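Local coordinates for protein acidocalcisomal pyrophosphatase (Trypanosoma brucei brucei, PDB 5C5V) that probably hydrolyses inorganic pyrophosphate to phosphate with magnesium as cofactor, and also carries an EF-hand domain, at residues Ile132-Arg137 with Lys321-Ser326; Ile168-Ser173 with Asn220-Ala225; Gln203-Thr208 with Asn337-Leu342; Val210-Gly215 with His327-Asn332. All blocks are in the same frame, centred on the assembly; numbering follows the deposited sequence.

Contact 1. Residues Ile132-Arg137 with Lys321-Ser326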
loop_
_atom_site.group_PDB
_atom_site.type_symbol
_atom_site.label_atom_id
_atom_site.label_comp_id
_atom_site.label_asym_id
_atom_site.label_seq_id
_atom_site.Cartn_x
_atom_site.Cartn_y
_atom_site.Cartn_z
ATOM N N ILE A 132 -8.861 4.458 -29.357
ATOM C CA ILE A 132 -8.504 3.822 -28.092
ATOM C C ILE A 132 -9.740 3.189 -27.472
ATOM O O ILE A 132 -10.747 3.866 -27.284
ATOM C CB ILE A 132 -7.884 4.817 -27.098
ATOM C CG1 ILE A 132 -6.580 5.382 -27.663
ATOM C CG2 ILE A 132 -7.616 4.132 -25.770
ATOM C CD1 ILE A 132 -5.966 6.465 -26.798
ATOM N N PRO A 133 -9.682 1.877 -27.181
ATOM C CA PRO A 133 -10.863 1.199 -26.631
ATOM C C PRO A 133 -11.265 1.808 -25.293
ATOM O O PRO A 133 -10.404 2.080 -24.466
ATOM C CB PRO A 133 -10.404 -0.260 -26.458
ATOM C CG PRO A 133 -9.156 -0.389 -27.250
ATOM C CD PRO A 133 -8.522 0.974 -27.272
ATOM N N LEU A 134 -12.556 2.040 -25.107
ATOM C CA LEU A 134 -13.089 2.505 -23.843
ATOM C C LEU A 134 -12.921 1.409 -22.790
ATOM O O LEU A 134 -12.411 1.656 -21.698
ATOM C CB LEU A 134 -14.564 2.891 -23.996
ATOM C CG LEU A 134 -15.352 3.196 -22.722
ATOM C CD1 LEU A 134 -14.686 4.313 -21.919
ATOM C CD2 LEU A 134 -16.782 3.566 -23.096
ATOM N N TYR A 135 -13.342 0.195 -23.150
ATOM C CA TYR A 135 -13.250 -0.974 -22.279
ATOM C C TYR A 135 -11.944 -1.723 -22.498
ATOM O O TYR A 135 -11.588 -2.029 -23.640
ATOM C CB TYR A 135 -14.417 -1.924 -22.534
ATOM C CG TYR A 135 -15.755 -1.316 -22.232
ATOM C CD1 TYR A 135 -16.278 -1.352 -20.942
ATOM C CD2 TYR A 135 -16.497 -0.691 -23.228
ATOM C CE1 TYR A 135 -17.499 -0.784 -20.652
ATOM C CE2 TYR A 135 -17.720 -0.116 -22.948
ATOM C CZ TYR A 135 -18.213 -0.169 -21.653
ATOM O OH TYR A 135 -19.423 0.398 -21.351
ATOM N N VAL A 136 -11.242 -2.034 -21.410
ATOM C CA VAL A 136 -10.043 -2.861 -21.492
ATOM C C VAL A 136 -10.451 -4.323 -21.399
ATOM O O VAL A 136 -10.822 -4.812 -20.330
ATOM C CB VAL A 136 -9.032 -2.524 -20.370
ATOM C CG1 VAL A 136 -7.769 -3.371 -20.520
ATOM C CG2 VAL A 136 -8.702 -1.020 -20.386
ATOM N N ARG A 137 -10.409 -5.017 -22.526
ATOM C CA ARG A 137 -10.903 -6.386 -22.595
ATOM C C ARG A 137 -9.755 -7.359 -22.814
ATOM O O ARG A 137 -9.091 -7.316 -23.849
ATOM C CB ARG A 137 -11.917 -6.533 -23.744
ATOM C CG ARG A 137 -13.162 -5.650 -23.635
ATOM C CD ARG A 137 -13.811 -5.409 -25.016
ATOM N NE ARG A 137 -14.335 -6.630 -25.627
ATOM C CZ ARG A 137 -13.896 -7.177 -26.766
ATOM N NH1 ARG A 137 -12.890 -6.628 -27.453
ATOM N NH2 ARG A 137 -14.470 -8.291 -27.219
ATOM N N LYS A 321 -23.293 3.165 -15.875
ATOM C CA LYS A 321 -24.449 3.353 -16.760
ATOM C C LYS A 321 -24.262 4.611 -17.590
ATOM O O LYS A 321 -24.458 4.590 -18.801
ATOM C CB LYS A 321 -25.769 3.456 -15.993
ATOM C CG LYS A 321 -26.344 2.143 -15.545
ATOM C CD LYS A 321 -27.709 2.360 -14.868
ATOM C CE LYS A 321 -28.424 1.023 -14.607
ATOM N NZ LYS A 321 -27.761 0.262 -13.474
ATOM N N VAL A 322 -23.862 5.696 -16.930
ATOM C CA VAL A 322 -23.620 6.959 -17.614
ATOM C C VAL A 322 -22.570 6.771 -18.714
ATOM O O VAL A 322 -22.721 7.284 -19.819
ATOM C CB VAL A 322 -23.150 8.060 -16.645
ATOM C CG1 VAL A 322 -22.552 9.229 -17.405
ATOM C CG2 VAL A 322 -24.292 8.528 -15.742
ATOM N N ILE A 323 -21.505 6.042 -18.401
ATOM C CA ILE A 323 -20.453 5.789 -19.379
ATOM C C ILE A 323 -20.952 4.898 -20.533
ATOM O O ILE A 323 -20.680 5.178 -21.701
ATOM C CB ILE A 323 -19.232 5.156 -18.709
ATOM C CG1 ILE A 323 -18.557 6.185 -17.804
ATOM C CG2 ILE A 323 -18.254 4.611 -19.763
ATOM C CD1 ILE A 323 -17.526 5.584 -16.878
ATOM N N ASP A 324 -21.703 3.850 -20.199
ATOM C CA ASP A 324 -22.267 2.948 -21.202
ATOM C C ASP A 324 -23.149 3.704 -22.196
ATOM O O ASP A 324 -23.045 3.526 -23.417
ATOM C CB ASP A 324 -23.083 1.851 -20.517
ATOM C CG ASP A 324 -23.797 0.935 -21.511
ATOM O OD1 ASP A 324 -23.119 0.336 -22.369
ATOM O OD2 ASP A 324 -25.044 0.826 -21.447
ATOM N N GLU A 325 -24.020 4.554 -21.659
ATOM C CA GLU A 325 -24.930 5.333 -22.480
ATOM C C GLU A 325 -24.184 6.350 -23.350
ATOM O O GLU A 325 -24.562 6.568 -24.492
ATOM C CB GLU A 325 -25.968 6.025 -21.603
ATOM C CG GLU A 325 -26.902 5.042 -20.919
ATOM C CD GLU A 325 -27.875 5.712 -19.962
ATOM O OE1 GLU A 325 -27.849 6.967 -19.825
ATOM O OE2 GLU A 325 -28.643 4.974 -19.309
ATOM N N SER A 326 -23.110 6.946 -22.843
ATOM C CA SER A 326 -22.351 7.863 -23.693
ATOM C C SER A 326 -21.544 7.111 -24.759
ATOM O O SER A 326 -21.103 7.702 -25.737
ATOM C CB SER A 326 -21.411 8.743 -22.869
ATOM O OG SER A 326 -20.314 7.982 -22.402
#
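Helix 316-336, the long C-terminal helix of the pyrophosphatase domain, meets the loop between helix 128-131 and strand 140-141 where Leu134 and Tyr135 reach Ile323 and Asp324. The buried half is aliphatic. CD2 of Leu134 comes to 3.8 Å from CG2 of Ile323, and CD1 of Leu134 stands at 4.2 Å from the same methyl, so the fork of the leucine closes on one carbon. Leu134 has its CG anti to the backbone N (chi1 171°), which carries the fork across to the helix. Branched aliphatic residues suit this place because Tyr152 of strand 152-156 touches both, and Val243 of strand 238-251 packs on Ile323: here the helix lies against the domain's beta-sheet. The Tyr135 ring keeps one face on its own neighbour, with CG of Leu134 4.0 Å above the plane and offset toward the rim. The OH of Tyr135 reaches the helix backbone, 3.8 Å from CA of Asp324, and the ring and carboxylate planes are 61° apart. OH of Tyr135 is also 3.8 Å from OD1 of Asp324, too far for a hydrogen bond; the firmer partner of this carboxylate is His20 of the second subunit, whose NE2 is hydrogen-bonded to OD2. OG of Ser326 donates to O of Ile323 at 2.9 Å, back onto its own helix.

Contact 2. Residues Ile168-Ser173 with Asn220-Ala225. With MG (magnesium ion), chain E; MG (magnesium ion), chain G; 2PN (imidodiphosphoric acid), chain C.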
loop_
_atom_site.group_PDB
_atom_site.type_symbol
_atom_site.label_atom_id
_atom_site.label_comp_id
_atom_site.label_asym_id
_atom_site.label_seq_id
_atom_site.Cartn_x
_atom_site.Cartn_y
_atom_site.Cartn_z
ATOM N N ILE A 168 -8.618 17.007 -25.899
ATOM C CA ILE A 168 -8.746 16.342 -27.180
ATOM C C ILE A 168 -9.427 17.308 -28.145
ATOM O O ILE A 168 -10.480 17.851 -27.818
ATOM C CB ILE A 168 -9.563 15.049 -27.067
ATOM C CG1 ILE A 168 -8.820 14.037 -26.183
ATOM C CG2 ILE A 168 -9.856 14.502 -28.438
ATOM C CD1 ILE A 168 -9.570 12.741 -25.970
ATOM N N ALA A 169 -8.799 17.578 -29.288
ATOM C CA ALA A 169 -9.382 18.495 -30.264
ATOM C C ALA A 169 -10.456 17.768 -31.084
ATOM O O ALA A 169 -10.168 17.119 -32.102
ATOM C CB ALA A 169 -8.312 19.080 -31.170
ATOM N N THR A 170 -11.699 17.889 -30.637
ATOM C CA THR A 170 -12.807 17.175 -31.249
ATOM C C THR A 170 -13.075 17.678 -32.660
ATOM O O THR A 170 -13.754 17.028 -33.448
ATOM C CB THR A 170 -14.077 17.316 -30.397
ATOM O OG1 THR A 170 -14.363 18.711 -30.210
ATOM C CG2 THR A 170 -13.855 16.685 -29.030
ATOM N N GLY A 171 -12.529 18.842 -32.979
ATOM C CA GLY A 171 -12.812 19.470 -34.256
ATOM C C GLY A 171 -11.795 19.166 -35.335
ATOM O O GLY A 171 -11.996 19.525 -36.480
ATOM N N GLU A 172 -10.691 18.527 -34.971
ATOM C CA GLU A 172 -9.625 18.268 -35.934
ATOM C C GLU A 172 -9.496 16.791 -36.271
ATOM O O GLU A 172 -9.746 15.933 -35.426
ATOM C CB GLU A 172 -8.283 18.788 -35.412
ATOM C CG GLU A 172 -8.297 20.271 -35.060
ATOM C CD GLU A 172 -6.998 20.740 -34.436
ATOM O OE1 GLU A 172 -5.980 20.014 -34.521
ATOM O OE2 GLU A 172 -6.991 21.842 -33.862
ATOM N N SER A 173 -9.109 16.509 -37.513
ATOM C CA SER A 173 -8.864 15.136 -37.957
ATOM C C SER A 173 -7.870 14.422 -37.060
ATOM O O SER A 173 -6.806 14.966 -36.764
ATOM C CB SER A 173 -8.330 15.112 -39.396
ATOM O OG SER A 173 -9.256 15.682 -40.295
ATOM N N ASN A 220 -21.072 18.370 -25.460
ATOM C CA ASN A 220 -20.528 18.107 -26.793
ATOM C C ASN A 220 -19.084 17.588 -26.800
ATOM O O ASN A 220 -18.385 17.717 -27.794
ATOM C CB ASN A 220 -20.619 19.378 -27.649
ATOM C CG ASN A 220 -20.591 19.088 -29.143
ATOM O OD1 ASN A 220 -21.040 18.029 -29.593
ATOM N ND2 ASN A 220 -20.082 20.040 -29.921
ATOM N N ASP A 221 -18.650 17.001 -25.692
ATOM C CA ASP A 221 -17.276 16.527 -25.506
ATOM C C ASP A 221 -17.272 15.088 -25.013
ATOM O O ASP A 221 -18.288 14.594 -24.538
ATOM C CB ASP A 221 -16.514 17.400 -24.495
ATOM C CG ASP A 221 -15.643 18.463 -25.148
ATOM O OD1 ASP A 221 -15.022 18.185 -26.191
ATOM O OD2 ASP A 221 -15.550 19.584 -24.605
ATOM N N PRO A 222 -16.122 14.409 -25.113
ATOM C CA PRO A 222 -16.024 13.115 -24.427
ATOM C C PRO A 222 -16.331 13.259 -22.934
ATOM O O PRO A 222 -16.157 14.345 -22.384
ATOM C CB PRO A 222 -14.565 12.713 -24.650
ATOM C CG PRO A 222 -14.157 13.453 -25.856
ATOM C CD PRO A 222 -14.883 14.746 -25.829
ATOM N N VAL A 223 -16.793 12.187 -22.303
ATOM C CA VAL A 223 -17.054 12.183 -20.869
ATOM C C VAL A 223 -15.779 12.474 -20.068
ATOM O O VAL A 223 -14.709 11.912 -20.330
ATOM C CB VAL A 223 -17.660 10.830 -20.427
ATOM C CG1 VAL A 223 -17.758 10.730 -18.901
ATOM C CG2 VAL A 223 -19.025 10.639 -21.061
ATOM N N ASP A 224 -15.911 13.362 -19.089
ATOM C CA ASP A 224 -14.782 13.832 -18.298
ATOM C C ASP A 224 -14.499 12.919 -17.114
ATOM O O ASP A 224 -15.416 12.405 -16.484
ATOM C CB ASP A 224 -15.038 15.261 -17.811
ATOM C CG ASP A 224 -15.118 16.267 -18.957
ATOM O OD1 ASP A 224 -14.317 16.165 -19.911
ATOM O OD2 ASP A 224 -15.991 17.152 -18.900
ATOM N N ALA A 225 -13.221 12.727 -16.810
ATOM C CA ALA A 225 -12.824 11.859 -15.711
ATOM C C ALA A 225 -11.794 12.527 -14.791
ATOM O O ALA A 225 -10.900 13.243 -15.248
ATOM C CB ALA A 225 -12.279 10.542 -16.249
HETATM MG MG MG E . -16.917 18.381 -20.190
HETATM MG MG MG G . -13.889 17.635 -21.159
HETATM P P1 2PN C . -14.206 23.009 -19.366
HETATM O O1 2PN C . -13.776 23.622 -20.724
HETATM O O2 2PN C . -15.755 23.067 -19.274
HETATM O O3 2PN C . -13.489 23.770 -18.215
HETATM N N1 2PN C . -13.678 21.464 -19.289
HETATM P P2 2PN C . -14.283 20.226 -20.175
HETATM O O4 2PN C . -14.270 20.580 -21.706
HETATM O O5 2PN C . -15.719 20.025 -19.731
HETATM O O6 2PN C . -13.492 19.014 -19.947
HETATM O O HOH W 1 -12.445 17.595 -25.721
HETATM O O HOH W 2 -15.708 18.418 -21.691
HETATM O O HOH W 3 -17.573 16.487 -21.132
HETATM O O HOH W 4 -14.085 15.904 -22.699
HETATM O O HOH W 5 -12.689 18.585 -22.814
HETATM O O HOH W 6 -12.153 16.551 -20.820
#
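Thr170, in the type I turn from Ala169 to Glu172, packs its methyl onto Asp221 and Pro222 at the rim of the pyrophosphatase active site. This is the close part: CG2 of Thr170 lies 3.4 Å from OD1 of Asp221 and 3.9 Å from CD of Pro222. Chi1 at 56° puts OG1 between the backbone N and carbonyl carbon and leaves the methyl facing the aspartate and the proline ring. The other side is watery. One water bridges the segments, donating to O of Ile168 and, at 2.7 Å, to OD1 of Asp221; two more donate to O of Pro222 and are magnesium ligands. Asp224 OD1 and OD2 each bind a different magnesium ion at 2.0 Å, and both ions hold oxygens of the imidodiphosphate. Asp219 and Asp256 share the ion on OD2. A further water is shared by the two ions and makes a weak bond to OD2 of Asp221. Two cations on one phosphoryl group are consistent with its polarisation and with activation of the water they share.

Contact 3. Residues Gln203-Thr208 with Asn337-Leu342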
loop_
_atom_site.group_PDB
_atom_site.type_symbol
_atom_site.label_atom_id
_atom_site.label_comp_id
_atom_site.label_asym_id
_atom_site.label_seq_id
_atom_site.Cartn_x
_atom_site.Cartn_y
_atom_site.Cartn_z
ATOM N N GLN A 203 -14.193 7.129 -26.903
ATOM C CA GLN A 203 -15.398 6.450 -27.403
ATOM C C GLN A 203 -16.625 6.776 -26.550
ATOM O O GLN A 203 -17.505 5.934 -26.354
ATOM C CB GLN A 203 -15.175 4.936 -27.472
ATOM C CG GLN A 203 -13.924 4.553 -28.265
ATOM C CD GLN A 203 -13.747 3.044 -28.463
ATOM O OE1 GLN A 203 -14.157 2.227 -27.627
ATOM N NE2 GLN A 203 -13.141 2.674 -29.588
ATOM N N THR A 204 -16.657 8.003 -26.035
ATOM C CA THR A 204 -17.849 8.551 -25.394
ATOM C C THR A 204 -18.123 9.938 -25.945
ATOM O O THR A 204 -17.224 10.599 -26.473
ATOM C CB THR A 204 -17.709 8.662 -23.860
ATOM O OG1 THR A 204 -16.650 9.578 -23.557
ATOM C CG2 THR A 204 -17.410 7.312 -23.234
ATOM N N TRP A 205 -19.350 10.400 -25.769
ATOM C CA TRP A 205 -19.724 11.722 -26.223
ATOM C C TRP A 205 -20.935 12.234 -25.434
ATOM O O TRP A 205 -21.968 11.550 -25.340
ATOM C CB TRP A 205 -20.012 11.694 -27.733
ATOM C CG TRP A 205 -20.461 12.999 -28.330
ATOM C CD1 TRP A 205 -19.819 14.205 -28.272
ATOM C CD2 TRP A 205 -21.650 13.214 -29.101
ATOM N NE1 TRP A 205 -20.546 15.159 -28.943
ATOM C CE2 TRP A 205 -21.673 14.574 -29.464
ATOM C CE3 TRP A 205 -22.706 12.391 -29.502
ATOM C CZ2 TRP A 205 -22.712 15.129 -30.220
ATOM C CZ3 TRP A 205 -23.734 12.945 -30.257
ATOM C CH2 TRP A 205 -23.728 14.296 -30.605
ATOM N N GLU A 206 -20.804 13.425 -24.858
ATOM C CA GLU A 206 -21.935 14.067 -24.190
ATOM C C GLU A 206 -22.837 14.684 -25.257
ATOM O O GLU A 206 -22.704 15.859 -25.606
ATOM C CB GLU A 206 -21.461 15.129 -23.194
ATOM C CG GLU A 206 -20.551 14.587 -22.100
ATOM C CD GLU A 206 -21.314 13.971 -20.934
ATOM O OE1 GLU A 206 -22.455 13.507 -21.130
ATOM O OE2 GLU A 206 -20.769 13.953 -19.806
ATOM N N SER A 207 -23.749 13.864 -25.766
ATOM C CA SER A 207 -24.570 14.204 -26.922
ATOM C C SER A 207 -25.346 15.513 -26.787
ATOM O O SER A 207 -26.011 15.761 -25.781
ATOM C CB SER A 207 -25.561 13.072 -27.193
ATOM O OG SER A 207 -26.414 13.421 -28.254
ATOM N N THR A 208 -25.282 16.321 -27.837
ATOM C CA THR A 208 -26.063 17.540 -27.923
ATOM C C THR A 208 -27.508 17.252 -28.342
ATOM O O THR A 208 -28.314 18.166 -28.463
ATOM C CB THR A 208 -25.440 18.525 -28.919
ATOM O OG1 THR A 208 -25.427 17.946 -30.233
ATOM C CG2 THR A 208 -24.025 18.875 -28.497
ATOM N N ASN A 337 -23.671 8.221 -37.873
ATOM C CA ASN A 337 -23.713 9.500 -38.572
ATOM C C ASN A 337 -22.355 9.886 -39.164
ATOM O O ASN A 337 -22.222 10.932 -39.786
ATOM C CB ASN A 337 -24.227 10.605 -37.639
ATOM C CG ASN A 337 -25.712 10.467 -37.332
ATOM O OD1 ASN A 337 -26.546 10.574 -38.216
ATOM N ND2 ASN A 337 -26.042 10.243 -36.073
ATOM N N LYS A 338 -21.372 9.006 -39.012
ATOM C CA LYS A 338 -20.077 9.176 -39.663
ATOM C C LYS A 338 -19.377 10.491 -39.293
ATOM O O LYS A 338 -18.694 11.094 -40.120
ATOM C CB LYS A 338 -20.242 9.091 -41.193
ATOM C CG LYS A 338 -20.993 7.856 -41.701
ATOM C CD LYS A 338 -20.350 6.530 -41.271
ATOM C CE LYS A 338 -21.130 5.321 -41.838
ATOM N NZ LYS A 338 -20.641 4.005 -41.295
ATOM N N ARG A 339 -19.569 10.965 -38.066
ATOM C CA ARG A 339 -18.899 12.186 -37.647
ATOM C C ARG A 339 -17.648 11.878 -36.815
ATOM O O ARG A 339 -17.740 11.467 -35.658
ATOM C CB ARG A 339 -19.871 13.084 -36.883
ATOM C CG ARG A 339 -21.046 13.582 -37.730
ATOM C CD ARG A 339 -22.119 14.319 -36.891
ATOM N NE ARG A 339 -21.616 15.554 -36.278
ATOM C CZ ARG A 339 -22.216 16.211 -35.279
ATOM N NH1 ARG A 339 -23.352 15.764 -34.754
ATOM N NH2 ARG A 339 -21.671 17.322 -34.797
ATOM N N GLY A 340 -16.475 12.036 -37.417
ATOM C CA GLY A 340 -15.225 11.860 -36.694
ATOM C C GLY A 340 -14.694 13.181 -36.167
ATOM O O GLY A 340 -13.868 13.213 -35.253
ATOM N N GLU A 341 -15.181 14.280 -36.729
ATOM C CA GLU A 341 -14.826 15.600 -36.233
ATOM C C GLU A 341 -16.084 16.384 -35.933
ATOM O O GLU A 341 -17.088 16.269 -36.633
ATOM C CB GLU A 341 -13.966 16.379 -37.232
ATOM C CG GLU A 341 -12.659 15.713 -37.591
ATOM C CD GLU A 341 -12.825 14.500 -38.484
ATOM O OE1 GLU A 341 -13.674 14.526 -39.425
ATOM O OE2 GLU A 341 -12.110 13.501 -38.224
ATOM N N LEU A 342 -16.026 17.162 -34.861
ATOM C CA LEU A 342 -17.130 18.028 -34.495
ATOM C C LEU A 342 -16.871 19.407 -35.084
ATOM O O LEU A 342 -17.803 20.189 -35.261
ATOM C CB LEU A 342 -17.291 18.110 -32.976
ATOM C CG LEU A 342 -17.612 16.835 -32.189
ATOM C CD1 LEU A 342 -17.713 17.156 -30.702
ATOM C CD2 LEU A 342 -18.890 16.167 -32.669
#
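Trp205 and Leu342, the C-terminal residue, pack obliquely where the tail after helix 316-336 folds back over the loop joining strands 197-200 and 224-227 of the pyrophosphatase domain. The tryptophan has CG anti to its N (chi1 178°), which swings the indole out toward the tail. CD1 of Leu342 comes to 3.9 Å from NE1 of Trp205 and 4.4 Å from CD1 of the same ring, so the methyl sits by the pyrrole part. The N-H itself is used by OD1 of Asn220, to which NE1 is hydrogen-bonded; a tryptophan suits the place because it offers both a broad apolar surface and this donor. Arg339 lies at the benzo end, its guanidinium turned nearly perpendicular to the indole, and its side chain also touches Leu333 of the helix. Trp129 and Leu333 also pack on the indole. Its own loop covers part of one face: CA of Ser207 stands 3.5 Å above the plane, offset toward the rim, while NH1 of Arg339 approaches CH2 of Trp205 to 4.4 Å.

Contact 4. Residues Val210-Gly215 with His327-Asn332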
loop_
_atom_site.group_PDB
_atom_site.type_symbol
_atom_site.label_atom_id
_atom_site.label_comp_id
_atom_site.label_asym_id
_atom_site.label_seq_id
_atom_site.Cartn_x
_atom_site.Cartn_y
_atom_site.Cartn_z
ATOM N N VAL A 210 -29.293 14.704 -26.775
ATOM C CA VAL A 210 -29.928 13.977 -25.683
ATOM C C VAL A 210 -30.324 14.906 -24.538
ATOM O O VAL A 210 -29.502 15.676 -24.029
ATOM C CB VAL A 210 -28.995 12.858 -25.130
ATOM C CG1 VAL A 210 -29.527 12.311 -23.818
ATOM C CG2 VAL A 210 -28.849 11.726 -26.154
ATOM N N LEU A 211 -31.579 14.805 -24.117
ATOM C CA LEU A 211 -32.052 15.562 -22.968
ATOM C C LEU A 211 -31.842 14.736 -21.719
ATOM O O LEU A 211 -32.590 13.797 -21.450
ATOM C CB LEU A 211 -33.531 15.937 -23.100
ATOM C CG LEU A 211 -33.994 16.888 -21.988
ATOM C CD1 LEU A 211 -33.267 18.232 -22.065
ATOM C CD2 LEU A 211 -35.505 17.063 -21.961
ATOM N N PHE A 212 -30.797 15.061 -20.975
ATOM C CA PHE A 212 -30.495 14.355 -19.746
ATOM C C PHE A 212 -31.565 14.655 -18.691
ATOM O O PHE A 212 -32.306 15.631 -18.817
ATOM C CB PHE A 212 -29.097 14.741 -19.256
ATOM C CG PHE A 212 -28.000 14.256 -20.165
ATOM C CD1 PHE A 212 -27.333 13.072 -19.901
ATOM C CD2 PHE A 212 -27.688 14.952 -21.323
ATOM C CE1 PHE A 212 -26.346 12.615 -20.753
ATOM C CE2 PHE A 212 -26.698 14.508 -22.169
ATOM C CZ PHE A 212 -26.027 13.335 -21.893
ATOM N N GLU A 213 -31.666 13.788 -17.683
ATOM C CA GLU A 213 -32.668 13.918 -16.617
ATOM C C GLU A 213 -32.710 15.337 -16.054
ATOM O O GLU A 213 -33.759 15.829 -15.677
ATOM C CB GLU A 213 -32.382 12.908 -15.492
ATOM C CG GLU A 213 -33.089 13.191 -14.158
ATOM N N ALA A 214 -31.566 16.008 -16.052
ATOM C CA ALA A 214 -31.465 17.350 -15.495
ATOM C C ALA A 214 -32.145 18.450 -16.331
ATOM O O ALA A 214 -32.203 19.598 -15.906
ATOM C CB ALA A 214 -30.014 17.692 -15.293
ATOM N N GLY A 215 -32.663 18.113 -17.508
ATOM C CA GLY A 215 -33.297 19.115 -18.352
ATOM C C GLY A 215 -32.333 19.873 -19.255
ATOM O O GLY A 215 -32.651 20.957 -19.741
ATOM N N HIS A 327 -21.314 5.821 -24.532
ATOM C CA HIS A 327 -20.667 4.958 -25.511
ATOM C C HIS A 327 -21.630 4.730 -26.671
ATOM O O HIS A 327 -21.246 4.778 -27.835
ATOM C CB HIS A 327 -20.267 3.632 -24.859
ATOM C CG HIS A 327 -19.281 2.826 -25.647
ATOM N ND1 HIS A 327 -18.139 3.372 -26.194
ATOM C CD2 HIS A 327 -19.230 1.500 -25.919
ATOM C CE1 HIS A 327 -17.442 2.424 -26.797
ATOM N NE2 HIS A 327 -18.082 1.278 -26.643
ATOM N N ASN A 328 -22.895 4.504 -26.331
ATOM C CA ASN A 328 -23.952 4.377 -27.325
ATOM C C ASN A 328 -24.082 5.636 -28.162
ATOM O O ASN A 328 -24.194 5.567 -29.388
ATOM C CB ASN A 328 -25.285 4.071 -26.654
ATOM C CG ASN A 328 -25.310 2.708 -26.037
ATOM O OD1 ASN A 328 -24.583 1.825 -26.465
ATOM N ND2 ASN A 328 -26.138 2.520 -25.032
ATOM N N MET A 329 -24.067 6.782 -27.487
ATOM C CA MET A 329 -24.157 8.077 -28.152
ATOM C C MET A 329 -22.967 8.261 -29.088
ATOM O O MET A 329 -23.110 8.791 -30.194
ATOM C CB MET A 329 -24.196 9.223 -27.130
ATOM C CG MET A 329 -25.390 9.228 -26.185
ATOM S SD MET A 329 -25.122 10.289 -24.716
ATOM C CE MET A 329 -26.574 9.869 -23.764
ATOM N N TRP A 330 -21.794 7.828 -28.626
ATOM C CA TRP A 330 -20.589 7.883 -29.444
ATOM C C TRP A 330 -20.723 6.950 -30.658
ATOM O O TRP A 330 -20.274 7.288 -31.736
ATOM C CB TRP A 330 -19.340 7.523 -28.628
ATOM C CG TRP A 330 -18.116 7.280 -29.500
ATOM C CD1 TRP A 330 -17.260 8.220 -30.002
ATOM C CD2 TRP A 330 -17.647 6.018 -29.989
ATOM N NE1 TRP A 330 -16.284 7.619 -30.765
ATOM C CE2 TRP A 330 -16.495 6.269 -30.770
ATOM C CE3 TRP A 330 -18.072 4.699 -29.825
ATOM C CZ2 TRP A 330 -15.764 5.248 -31.382
ATOM C CZ3 TRP A 330 -17.340 3.684 -30.448
ATOM C CH2 TRP A 330 -16.202 3.970 -31.210
ATOM N N HIS A 331 -21.338 5.782 -30.472
ATOM C CA HIS A 331 -21.584 4.859 -31.583
ATOM C C HIS A 331 -22.476 5.543 -32.603
ATOM O O HIS A 331 -22.242 5.440 -33.806
ATOM C CB HIS A 331 -22.246 3.553 -31.116
ATOM C CG HIS A 331 -21.279 2.509 -30.634
ATOM N ND1 HIS A 331 -20.498 1.760 -31.485
ATOM C CD2 HIS A 331 -20.982 2.085 -29.383
ATOM C CE1 HIS A 331 -19.748 0.928 -30.781
ATOM N NE2 HIS A 331 -20.030 1.099 -29.505
ATOM N N ASN A 332 -23.500 6.245 -32.122
ATOM C CA ASN A 332 -24.419 6.939 -33.023
ATOM C C ASN A 332 -23.713 8.065 -33.763
ATOM O O ASN A 332 -23.983 8.322 -34.943
ATOM C CB ASN A 332 -25.634 7.487 -32.266
ATOM C CG ASN A 332 -26.696 8.061 -33.201
ATOM O OD1 ASN A 332 -26.811 9.278 -33.357
ATOM N ND2 ASN A 332 -27.470 7.186 -33.823
#
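The Phe212 ring carries CG1 of Val210 on one face, 3.9 Å above the plane and displaced toward the rim, while CE of Met329 approaches its far end obliquely, 4.0 Å from CZ. Met329 reaches across from helix 316-336 with its chain extended beyond CG (chi2 163°, chi3 -172°), and Met329 and Phe212 approach each other from opposite directions. The sulfur of Met329 is 5.4 Å from the Phe212 centroid and 64° off the ring normal, an oblique Met-aromatic contact that ties the long helix of the pyrophosphatase domain to the loop before strand 224-227. Val210 crosses Met329 at about a right angle and offers both methyls, CG1 and CG2 each 3.8 Å from CE. A flexible, unbranched thioether suits a place between a branched and an aromatic neighbour, since its terminal methyl can touch both. Val18 of the second subunit packs on both Val210 and Met329.

Helix 316-336 carries one side of contacts 1 and 4, whose centres are 13 Å apart, and its trailing tail supplies one side of contact 3. The loop 203-208 joins all of them: Gln203 O is 2.6 Å from His327 ND1 of contact 4, and Gln203 OE1 is 3.0 Å from Leu134 N of contact 1, both probable hydrogen bonds. Contact 2 alone holds ligand and metals, yet contact 3 lies only 8 Å from it between centres, joined by probable backbone hydrogen bonds, Thr170 O to Leu342 N at 2.7 Å and Asp221 O to Glu206 N at 2.8 Å. By contrast, Ile323 of contact 1 is about 14 Å from the imidodiphosphate and Phe212 of contact 4 about 12 Å, side chain to ligand.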